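Side-chain contacts in HpcH/HpaI aldolase/citrate lyase family protein (Burkholderia cenocepacia, PDB 4MF4), which adopts the TIM-barrel architecture of its family, a closed ring of eight parallel strands, and assembles with five further copies: residues 63-68 with 97-102; 94-97 with 103-106; 117-122 with 159-164. One frame throughout, in Å; residues are numbered along the deposited sequence. Where two conformers were deposited one is given.

In the fold
Interactions 1, 2 and 3 follow one another around one sector of the barrel. The centres of interactions 1 and 2 are about 9 Å apart, those of 2 and 3 about 8 Å, and those of 1 and 3 about 16 Å. Interactions 1 and 2 share Leu97 and helix 90-98. Interactions 2 and 3 use strands 103-106 and 160-165, neighbours in the sheet. Along the chain, interaction 2 starts on the helix where interaction 1 ends, and interaction 3 opens after both. The series thus joins helix 62-73 to the turn ending helix 90-98, seats that helix on its following strand, and packs helix 112-121 against the next strand. Interactions 1 and 2 also reach a neighbouring subunit.

Interaction 1. Residues 63-68 with 97-102; sequences RDVASQ and LDAGAR
The Schellman motif that closes helix 90-98 carries Ala99 up against Val65 and Ala66 on the flank of helix 62-73. Gly100 is the turning residue: its phi of 105° takes the chain out of helical geometry, and its N bonds back to Leu97 O at 3.0 Å. A probable second bond runs from Ala101 N to Ala96 O at 3.2 Å, giving the paired return expected of this motif. The turn leaves the Ala99 methyl pointing at the other helix. There Ala99 CB lies 4.4 Å from Ala66 CB and 4.5 Å from Val65 CG1, so one methyl meets two consecutive residues. Ala66 offers its methyl from the side, whereas Val65 points toward the turn and holds CG1 anti to its backbone N (chi1 166°). These are long van der Waals approaches, and with no hydrogen bond across the contact the packing is light and wholly apolar; the closest CA atoms, those of Ala66 and Ala99, are 5.5 Å apart. Val65 also packs on Met55 and, together with Ala101, on Val83 of strand 80-84, while Ala99 O accepts a hydrogen bond from Arg141. The junction therefore lies between two consecutive outer helices, with strand 80-84 beneath it.

Interaction 2. Residues 94-97 with 103-106; sequences KRAL and TLMF
Leu104 spreads its two methyl groups over two residues of helix 90-98, Leu97 and Ala96, and of the three it has the most surface buried by the contact. Its CD1 takes Leu97: CD2 of that leucine is 3.8 Å from Leu104 CD1, and Leu97 CG is only slightly farther from the same methyl, at 4.0 Å. The other branch, Leu104 CD2, sits 3.9 Å from Ala96 CB. The isobutyl fork is thus used in full, one prong for each helix residue, and the two leucine side chains cross obliquely rather than lying alongside each other.

The directions of approach differ. Leu104 and Ala96 both point across the interface from the backbone. Leu97 starts off to one side; with chi2 179° setting its CD1 anti to CA, CD2 is the branch turned to Leu104 CD1. In Leu104, chi1 -70° sets CG beside the backbone N, anti to the carbonyl carbon. All three residues are buried, and no hydrogen bond crosses the contact. Val93, on the same helix, and Val83 of strand 80-84 add further apolar contacts to Leu104. Elsewhere on the helix, Lys94 and Arg95 form salt bridges with Glu56 and Asp61 of a neighbouring subunit. The contact belongs to the right-handed beta-alpha-beta crossover 80-84, 90-98 and 103-106, the unit repeated in a TIM barrel.

Interaction 3. Residues 117-122 with 159-164; sequences HAVRLT and VAVIVQ
No ring spans the contact in which Thr122 and Val119 meet Val159 and Val161. The imidazole of His117, which takes no part across the contact, has Leu121 CG, from the next turn, over one face, 3.9 Å above the ring plane and displaced toward the rim; its ND1 is hydrogen-bonded to Arg88 NE. The Gln164 amide likewise turns to another partner, its OE1 bonding to Arg84.

The contact itself rests on branched side chains. Thr122 meets both valines with different atoms. Its CB is 3.8 Å from Val159 CG1, while Val161 CG2 is approached by its OG1 at 3.7 Å and its CG2 at 4.0 Å. Val161 divides its branches between two residues of 117-122, since its CG1 faces Val119 CG2 at 4.3 Å. The holding torsion is that of Thr122: chi1 of 76° places OG1 between the backbone N and the carbonyl carbon, folded back over its own main chain.

There OG1 donates to Val119 O at 2.8 Å, in the carbonyl plane and on a lone pair, with a C=O...donor angle of 134°. The same oxygen accepts Thr122 N at 2.9 Å, so two donors from one residue grip the carbonyl of Val119. Phe106 of strand 103-106 packs beside Thr122, Val161 and Ala118.

Chemically, the hydroxyl gives its proton to Val119 O, within its own segment. This is consistent with Thr122 lying against Val161 on strand 160-165 and Val159 just before it: what reaches across is van der Waals packing.

Interaction 1. Residues 63-68 with 97-102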
ATOM      1  N   ARG A  63      -7.646   0.592   7.286  1.00 15.12           N
ATOM      2  CA  ARG A  63      -7.493   1.354   6.049  1.00 15.52           C
ATOM      3  C   ARG A  63      -8.262   0.772   4.883  1.00 14.93           C
ATOM      4  O   ARG A  63      -8.712   1.532   4.035  1.00 13.45           O
ATOM      5  CB  ARG A  63      -6.050   1.582   5.693  1.00 17.07           C
ATOM      6  CG  ARG A  63      -5.481   2.617   6.650  1.00 19.89           C
ATOM      7  CD  ARG A  63      -4.428   3.524   6.072  1.00 22.05           C
ATOM      8  NE  ARG A  63      -3.808   4.274   7.163  1.00 23.29           N
ATOM      9  CZ  ARG A  63      -2.881   5.231   7.018  1.00 24.14           C
ATOM     10  NH1 ARG A  63      -2.502   5.646   5.821  1.00 22.93           N
ATOM     11  NH2 ARG A  63      -2.355   5.795   8.092  1.00 24.18           N
ATOM     12  N   ASP A  64      -8.390  -0.554   4.863  1.00 14.70           N
ATOM     13  CA  ASP A  64      -9.148  -1.262   3.832  1.00 14.74           C
ATOM     14  C   ASP A  64     -10.616  -0.979   4.009  1.00 14.79           C
ATOM     15  O   ASP A  64     -11.343  -0.777   3.005  1.00 17.29           O
ATOM     16  CB  ASP A  64      -8.899  -2.767   3.885  1.00 14.24           C
ATOM     17  CG  ASP A  64      -7.421  -3.125   3.865  1.00 14.24           C
ATOM     18  OD1 ASP A  64      -6.711  -2.588   3.003  1.00 14.79           O
ATOM     19  OD2 ASP A  64      -6.976  -3.938   4.706  1.00 13.45           O
ATOM     20  N   VAL A  65     -11.076  -0.901   5.258  1.00 14.11           N
ATOM     21  CA  VAL A  65     -12.485  -0.621   5.504  1.00 13.80           C
ATOM     22  C   VAL A  65     -12.841   0.786   5.036  1.00 13.40           C
ATOM     23  O   VAL A  65     -13.826   0.989   4.319  1.00 12.93           O
ATOM     24  CB  VAL A  65     -12.834  -0.792   7.003  1.00 13.90           C
ATOM     25  CG1 VAL A  65     -14.197  -0.166   7.304  1.00 14.36           C
ATOM     26  CG2 VAL A  65     -12.749  -2.261   7.385  1.00 13.89           C
ATOM     27  N   ALA A  66     -12.033   1.759   5.439  1.00 12.65           N
ATOM     28  CA  ALA A  66     -12.238   3.137   5.013  1.00 12.56           C
ATOM     29  C   ALA A  66     -12.215   3.304   3.467  1.00 12.28           C
ATOM     30  O   ALA A  66     -13.012   4.023   2.922  1.00 12.88           O
ATOM     31  CB  ALA A  66     -11.175   4.056   5.662  1.00 12.36           C
ATOM     32  N   SER A  67     -11.279   2.634   2.803  0.50 11.86           N
ATOM     33  CA  SER A  67     -11.149   2.721   1.356  0.50 11.45           C
ATOM     34  C   SER A  67     -12.351   2.064   0.598  0.50 11.34           C
ATOM     35  O   SER A  67     -12.778   2.565  -0.461  0.50 10.86           O
ATOM     36  CB  SER A  67      -9.807   2.117   0.939  0.50 11.53           C
ATOM     37  OG  SER A  67      -8.730   2.881   1.497  0.50 11.80           O
ATOM     38  N   GLN A  68     -12.881   0.972   1.145  1.00 11.03           N
ATOM     39  CA  GLN A  68     -14.101   0.338   0.601  1.00 11.60           C
ATOM     40  C   GLN A  68     -15.368   1.154   0.904  1.00 11.72           C
ATOM     41  O   GLN A  68     -16.278   1.275   0.054  1.00 12.70           O
ATOM     42  CB  GLN A  68     -14.250  -1.092   1.030  1.00 11.35           C
ATOM     43  CG  GLN A  68     -13.314  -1.954   0.233  1.00 12.13           C
ATOM     44  CD  GLN A  68     -13.142  -3.315   0.847  1.00 12.30           C
ATOM     45  OE1 GLN A  68     -14.026  -4.184   0.707  1.00 13.01           O
ATOM     46  NE2 GLN A  68     -12.005  -3.526   1.505  1.00 12.46           N
ATOM     47  N   LEU A  97     -16.428   2.263  13.685  1.00 14.51           N
ATOM     48  CA  LEU A  97     -17.319   3.418  13.844  1.00 15.31           C
ATOM     49  C   LEU A  97     -16.640   4.718  13.450  1.00 15.71           C
ATOM     50  O   LEU A  97     -17.238   5.562  12.744  1.00 15.32           O
ATOM     51  CB  LEU A  97     -17.830   3.536  15.289  1.00 15.69           C
ATOM     52  CG  LEU A  97     -18.797   2.427  15.744  1.00 16.12           C
ATOM     53  CD1 LEU A  97     -19.148   2.699  17.182  1.00 16.34           C
ATOM     54  CD2 LEU A  97     -20.047   2.291  14.907  1.00 16.60           C
ATOM     55  N   ASP A  98     -15.395   4.914  13.880  1.00 15.07           N
ATOM     56  CA  ASP A  98     -14.708   6.130  13.460  1.00 15.75           C
ATOM     57  C   ASP A  98     -14.562   6.289  11.918  1.00 15.21           C
ATOM     58  O   ASP A  98     -14.595   7.400  11.405  1.00 15.34           O
ATOM     59  CB  ASP A  98     -13.345   6.224  14.141  1.00 16.73           C
ATOM     60  CG  ASP A  98     -13.448   6.573  15.638  1.00 16.96           C
ATOM     61  OD1 ASP A  98     -14.512   6.994  16.165  1.00 17.62           O
ATOM     62  OD2 ASP A  98     -12.394   6.469  16.292  1.00 17.96           O
ATOM     63  N   ALA A  99     -14.403   5.179  11.203  1.00 14.81           N
ATOM     64  CA  ALA A  99     -14.251   5.151   9.754  1.00 14.98           C
ATOM     65  C   ALA A  99     -15.578   5.443   9.026  1.00 15.10           C
ATOM     66  O   ALA A  99     -15.590   5.652   7.806  1.00 15.62           O
ATOM     67  CB  ALA A  99     -13.715   3.802   9.301  1.00 15.30           C
ATOM     68  N   GLY A 100     -16.674   5.457   9.782  1.00 15.44           N
ATOM     69  CA  GLY A 100     -17.983   5.844   9.306  1.00 15.66           C
ATOM     70  C   GLY A 100     -18.946   4.706   9.072  1.00 16.28           C
ATOM     71  O   GLY A 100     -20.006   4.941   8.542  1.00 15.91           O
ATOM     72  N   ALA A 101     -18.643   3.488   9.522  1.00 16.29           N
ATOM     73  CA  ALA A 101     -19.601   2.416   9.343  1.00 16.82           C
ATOM     74  C   ALA A 101     -20.672   2.640  10.408  1.00 16.88           C
ATOM     75  O   ALA A 101     -20.344   2.826  11.570  1.00 16.58           O
ATOM     76  CB  ALA A 101     -18.942   1.051   9.500  1.00 16.51           C
ATOM     77  N   ARG A 102     -21.932   2.656  10.001  1.00 15.93           N
ATOM     78  CA  ARG A 102     -23.032   2.903  10.949  1.00 16.95           C
ATOM     79  C   ARG A 102     -23.866   1.651  11.227  1.00 15.74           C
ATOM     80  O   ARG A 102     -24.794   1.687  12.052  1.00 14.93           O
ATOM     81  CB  ARG A 102     -23.954   4.021  10.419  1.00 18.68           C
ATOM     82  CG  ARG A 102     -23.212   5.330  10.242  1.00 20.96           C
ATOM     83  CD  ARG A 102     -24.145   6.524  10.012  1.00 23.63           C
ATOM     84  NE  ARG A 102     -24.868   6.396   8.760  1.00 24.97           N
ATOM     85  CZ  ARG A 102     -25.795   7.263   8.342  1.00 31.57           C
ATOM     86  NH1 ARG A 102     -26.144   8.329   9.078  1.00 36.87           N
ATOM     87  NH2 ARG A 102     -26.387   7.067   7.186  1.00 33.10           N
TER

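Interaction 2. Residues 94-97 with 103-106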
ATOM      1  N   LYS A  94     -14.303   0.791  17.806  1.00 17.31           N
ATOM      2  CA  LYS A  94     -13.922   2.167  17.655  1.00 18.61           C
ATOM      3  C   LYS A  94     -13.402   2.436  16.236  1.00 16.71           C
ATOM      4  O   LYS A  94     -13.838   3.379  15.592  1.00 15.87           O
ATOM      5  CB  LYS A  94     -12.813   2.422  18.678  1.00 21.08           C
ATOM      6  CG  LYS A  94     -12.536   3.829  19.053  1.00 23.75           C
ATOM      7  CD  LYS A  94     -11.593   3.848  20.257  1.00 25.74           C
ATOM      8  CE  LYS A  94     -12.275   3.446  21.536  1.00 26.27           C
ATOM      9  NZ  LYS A  94     -11.237   3.122  22.559  1.00 28.21           N
ATOM     10  N   ARG A  95     -12.469   1.618  15.762  1.00 15.60           N
ATOM     11  CA  ARG A  95     -11.943   1.767  14.380  1.00 15.90           C
ATOM     12  C   ARG A  95     -13.079   1.763  13.316  1.00 15.07           C
ATOM     13  O   ARG A  95     -13.132   2.610  12.432  1.00 14.59           O
ATOM     14  CB  ARG A  95     -10.927   0.683  14.051  1.00 16.39           C
ATOM     15  CG  ARG A  95      -9.553   0.812  14.708  1.00 16.90           C
ATOM     16  CD  ARG A  95      -8.801   2.048  14.323  1.00 16.69           C
ATOM     17  NE  ARG A  95      -7.408   2.015  14.819  1.00 16.72           N
ATOM     18  CZ  ARG A  95      -6.399   1.344  14.270  1.00 16.87           C
ATOM     19  NH1 ARG A  95      -6.582   0.544  13.209  1.00 18.03           N
ATOM     20  NH2 ARG A  95      -5.187   1.438  14.806  1.00 16.91           N
ATOM     21  N   ALA A  96     -13.988   0.812  13.417  1.00 14.46           N
ATOM     22  CA  ALA A  96     -15.047   0.699  12.409  1.00 14.68           C
ATOM     23  C   ALA A  96     -16.016   1.892  12.490  1.00 14.19           C
ATOM     24  O   ALA A  96     -16.341   2.492  11.486  1.00 14.42           O
ATOM     25  CB  ALA A  96     -15.794  -0.599  12.585  1.00 15.14           C
ATOM     26  N   LEU A  97     -16.428   2.263  13.685  1.00 14.51           N
ATOM     27  CA  LEU A  97     -17.319   3.418  13.844  1.00 15.31           C
ATOM     28  C   LEU A  97     -16.640   4.718  13.450  1.00 15.71           C
ATOM     29  O   LEU A  97     -17.238   5.562  12.744  1.00 15.32           O
ATOM     30  CB  LEU A  97     -17.830   3.536  15.289  1.00 15.69           C
ATOM     31  CG  LEU A  97     -18.797   2.427  15.744  1.00 16.12           C
ATOM     32  CD1 LEU A  97     -19.148   2.699  17.182  1.00 16.34           C
ATOM     33  CD2 LEU A  97     -20.047   2.291  14.907  1.00 16.60           C
ATOM     34  N   THR A 103     -23.576   0.558  10.524  1.00 14.52           N
ATOM     35  CA  THR A 103     -24.203  -0.717  10.829  1.00 14.15           C
ATOM     36  C   THR A 103     -23.075  -1.738  11.031  1.00 13.71           C
ATOM     37  O   THR A 103     -22.216  -1.932  10.157  1.00 13.84           O
ATOM     38  CB  THR A 103     -25.175  -1.175   9.726  1.00 14.80           C
ATOM     39  OG1 THR A 103     -26.179  -0.172   9.475  1.00 14.72           O
ATOM     40  CG2 THR A 103     -25.824  -2.482  10.109  1.00 14.62           C
ATOM     41  N   LEU A 104     -23.059  -2.359  12.197  1.00 13.13           N
ATOM     42  CA  LEU A 104     -22.010  -3.290  12.571  1.00 13.10           C
ATOM     43  C   LEU A 104     -22.589  -4.660  12.839  1.00 13.28           C
ATOM     44  O   LEU A 104     -23.685  -4.776  13.454  1.00 13.50           O
ATOM     45  CB  LEU A 104     -21.346  -2.813  13.839  1.00 13.44           C
ATOM     46  CG  LEU A 104     -20.484  -1.581  13.781  1.00 13.83           C
ATOM     47  CD1 LEU A 104     -19.705  -1.465  15.092  1.00 14.06           C
ATOM     48  CD2 LEU A 104     -19.581  -1.609  12.572  1.00 13.76           C
ATOM     49  N   MET A 105     -21.887  -5.688  12.368  1.00 12.98           N
ATOM     50  CA  MET A 105     -22.227  -7.057  12.682  1.00 13.52           C
ATOM     51  C   MET A 105     -21.174  -7.620  13.649  1.00 13.11           C
ATOM     52  O   MET A 105     -19.971  -7.539  13.389  1.00 12.28           O
ATOM     53  CB  MET A 105     -22.291  -7.932  11.426  1.00 14.75           C
ATOM     54  CG  MET A 105     -22.787  -9.345  11.744  1.00 16.23           C
ATOM     55  SD  MET A 105     -22.894 -10.423  10.318  1.00 18.71           S
ATOM     56  CE  MET A 105     -23.812  -9.429   9.165  1.00 18.63           C
ATOM     57  N   PHE A 106     -21.636  -8.202  14.759  1.00 13.28           N
ATOM     58  CA  PHE A 106     -20.754  -8.851  15.750  1.00 13.09           C
ATOM     59  C   PHE A 106     -20.852 -10.387  15.647  1.00 14.79           C
ATOM     60  O   PHE A 106     -21.962 -10.975  15.728  1.00 14.68           O
ATOM     61  CB  PHE A 106     -21.169  -8.405  17.151  1.00 13.66           C
ATOM     62  CG  PHE A 106     -20.882  -6.986  17.430  1.00 12.62           C
ATOM     63  CD1 PHE A 106     -21.746  -5.990  17.003  1.00 12.69           C
ATOM     64  CD2 PHE A 106     -19.708  -6.632  18.083  1.00 12.66           C
ATOM     65  CE1 PHE A 106     -21.480  -4.658  17.281  1.00 11.96           C
ATOM     66  CE2 PHE A 106     -19.428  -5.316  18.346  1.00 12.70           C
ATOM     67  CZ  PHE A 106     -20.325  -4.318  17.934  1.00 12.13           C
TER

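Interaction 3. Residues 117-122 with 159-164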
ATOM      1  N   HIS A 117     -23.150  -5.907  25.778  1.00 16.70           N
ATOM      2  CA  HIS A 117     -21.779  -5.333  25.710  1.00 17.78           C
ATOM      3  C   HIS A 117     -21.501  -4.780  24.296  1.00 16.76           C
ATOM      4  O   HIS A 117     -21.029  -3.681  24.134  1.00 16.93           O
ATOM      5  CB  HIS A 117     -20.741  -6.369  26.139  1.00 18.98           C
ATOM      6  CG  HIS A 117     -19.338  -5.842  26.126  1.00 19.84           C
ATOM      7  ND1 HIS A 117     -18.351  -6.355  25.318  1.00 20.65           N
ATOM      8  CD2 HIS A 117     -18.777  -4.800  26.779  1.00 20.34           C
ATOM      9  CE1 HIS A 117     -17.224  -5.689  25.510  1.00 20.60           C
ATOM     10  NE2 HIS A 117     -17.462  -4.727  26.379  1.00 19.46           N
ATOM     11  N   ALA A 118     -21.896  -5.516  23.277  1.00 16.86           N
ATOM     12  CA  ALA A 118     -21.722  -5.139  21.889  1.00 16.46           C
ATOM     13  C   ALA A 118     -22.418  -3.822  21.631  1.00 16.58           C
ATOM     14  O   ALA A 118     -21.820  -2.888  21.100  1.00 16.88           O
ATOM     15  CB  ALA A 118     -22.270  -6.245  20.980  1.00 16.74           C
ATOM     16  N   VAL A 119     -23.638  -3.696  22.127  1.00 16.76           N
ATOM     17  CA  VAL A 119     -24.378  -2.438  22.030  1.00 16.78           C
ATOM     18  C   VAL A 119     -23.700  -1.285  22.745  1.00 18.17           C
ATOM     19  O   VAL A 119     -23.589  -0.224  22.164  1.00 18.91           O
ATOM     20  CB  VAL A 119     -25.847  -2.558  22.555  1.00 16.28           C
ATOM     21  CG1 VAL A 119     -26.551  -1.192  22.598  1.00 16.03           C
ATOM     22  CG2 VAL A 119     -26.652  -3.488  21.667  1.00 15.86           C
ATOM     23  N   ARG A 120     -23.280  -1.485  23.992  1.00 19.68           N
ATOM     24  CA  ARG A 120     -22.596  -0.452  24.775  1.00 20.35           C
ATOM     25  C   ARG A 120     -21.398   0.112  24.045  1.00 18.67           C
ATOM     26  O   ARG A 120     -21.127   1.301  24.106  1.00 18.80           O
ATOM     27  CB  ARG A 120     -22.085  -1.014  26.123  1.00 22.34           C
ATOM     28  CG  ARG A 120     -23.162  -1.368  27.143  1.00 24.67           C
ATOM     29  CD  ARG A 120     -22.528  -1.958  28.409  1.00 26.72           C
ATOM     30  NE  ARG A 120     -21.746  -0.923  29.091  1.00 28.16           N
ATOM     31  CZ  ARG A 120     -20.937  -1.108  30.129  1.00 31.34           C
ATOM     32  NH1 ARG A 120     -20.736  -2.321  30.628  1.00 31.74           N
ATOM     33  NH2 ARG A 120     -20.298  -0.058  30.663  1.00 31.30           N
ATOM     34  N   LEU A 121     -20.652  -0.760  23.384  1.00 18.34           N
ATOM     35  CA  LEU A 121     -19.452  -0.379  22.666  1.00 18.18           C
ATOM     36  C   LEU A 121     -19.778   0.542  21.516  1.00 17.35           C
ATOM     37  O   LEU A 121     -18.910   1.304  21.106  1.00 18.99           O
ATOM     38  CB  LEU A 121     -18.660  -1.574  22.149  1.00 17.99           C
ATOM     39  CG  LEU A 121     -17.984  -2.502  23.155  1.00 18.37           C
ATOM     40  CD1 LEU A 121     -17.317  -3.608  22.347  1.00 19.29           C
ATOM     41  CD2 LEU A 121     -16.949  -1.838  24.052  1.00 19.12           C
ATOM     42  N   THR A 122     -21.013   0.536  21.043  1.00 16.84           N
ATOM     43  CA  THR A 122     -21.437   1.428  19.947  1.00 16.17           C
ATOM     44  C   THR A 122     -22.120   2.735  20.334  1.00 17.01           C
ATOM     45  O   THR A 122     -22.436   3.544  19.438  1.00 15.34           O
ATOM     46  CB  THR A 122     -22.367   0.704  18.932  1.00 16.22           C
ATOM     47  OG1 THR A 122     -23.693   0.559  19.473  1.00 16.28           O
ATOM     48  CG2 THR A 122     -21.791  -0.616  18.542  1.00 16.30           C
ATOM     49  N   VAL A 159     -26.788   4.408  14.651  1.00 18.14           N
ATOM     50  CA  VAL A 159     -25.970   3.184  14.686  1.00 18.14           C
ATOM     51  C   VAL A 159     -26.849   1.957  14.876  1.00 17.70           C
ATOM     52  O   VAL A 159     -27.668   1.898  15.805  1.00 16.85           O
ATOM     53  CB  VAL A 159     -24.921   3.224  15.806  1.00 19.37           C
ATOM     54  CG1 VAL A 159     -24.132   1.927  15.832  1.00 20.42           C
ATOM     55  CG2 VAL A 159     -23.964   4.369  15.593  1.00 19.63           C
ATOM     56  N   ALA A 160     -26.713   0.989  13.976  1.00 16.71           N
ATOM     57  CA  ALA A 160     -27.418  -0.277  14.072  1.00 16.31           C
ATOM     58  C   ALA A 160     -26.508  -1.444  14.422  1.00 15.35           C
ATOM     59  O   ALA A 160     -25.370  -1.503  13.985  1.00 13.66           O
ATOM     60  CB  ALA A 160     -28.146  -0.555  12.778  1.00 18.10           C
ATOM     61  N   VAL A 161     -27.024  -2.357  15.245  1.00 14.71           N
ATOM     62  CA  VAL A 161     -26.263  -3.498  15.722  1.00 13.97           C
ATOM     63  C   VAL A 161     -26.948  -4.792  15.260  1.00 13.87           C
ATOM     64  O   VAL A 161     -28.129  -5.029  15.512  1.00 14.39           O
ATOM     65  CB  VAL A 161     -26.108  -3.483  17.246  1.00 14.20           C
ATOM     66  CG1 VAL A 161     -25.471  -4.772  17.771  1.00 14.05           C
ATOM     67  CG2 VAL A 161     -25.343  -2.251  17.714  1.00 14.56           C
ATOM     68  N   ILE A 162     -26.165  -5.616  14.586  1.00 13.84           N
ATOM     69  CA  ILE A 162     -26.540  -6.963  14.149  1.00 13.98           C
ATOM     70  C   ILE A 162     -25.677  -7.969  14.932  1.00 14.41           C
ATOM     71  O   ILE A 162     -24.417  -7.882  14.934  1.00 13.76           O
ATOM     72  CB  ILE A 162     -26.270  -7.182  12.648  1.00 13.69           C
ATOM     73  CG1 ILE A 162     -26.934  -6.096  11.807  1.00 14.62           C
ATOM     74  CG2 ILE A 162     -26.773  -8.563  12.226  1.00 13.83           C
ATOM     75  CD1 ILE A 162     -26.597  -6.119  10.328  1.00 15.15           C
ATOM     76  N   VAL A 163     -26.344  -8.910  15.606  1.00 14.21           N
ATOM     77  CA  VAL A 163     -25.646  -9.948  16.388  1.00 14.14           C
ATOM     78  C   VAL A 163     -25.737 -11.297  15.663  1.00 15.15           C
ATOM     79  O   VAL A 163     -26.821 -11.740  15.280  1.00 13.29           O
ATOM     80  CB  VAL A 163     -26.168 -10.051  17.823  1.00 15.20           C
ATOM     81  CG1 VAL A 163     -25.872  -8.746  18.546  1.00 15.67           C
ATOM     82  CG2 VAL A 163     -27.658 -10.354  17.917  1.00 15.30           C
ATOM     83  N   GLN A 164     -24.596 -11.927  15.465  1.00 14.36           N
ATOM     84  CA  GLN A 164     -24.587 -13.188  14.804  1.00 17.51           C
ATOM     85  C   GLN A 164     -24.780 -14.280  15.856  1.00 17.55           C
ATOM     86  O   GLN A 164     -24.040 -14.342  16.833  1.00 17.21           O
ATOM     87  CB  GLN A 164     -23.290 -13.338  14.004  1.00 19.63           C
ATOM     88  CG  GLN A 164     -23.305 -14.518  13.082  1.00 24.19           C
ATOM     89  CD  GLN A 164     -22.187 -14.480  12.000  1.00 26.52           C
ATOM     90  OE1 GLN A 164     -21.389 -13.543  11.910  1.00 28.02           O
ATOM     91  NE2 GLN A 164     -22.119 -15.535  11.223  1.00 30.97           N
TER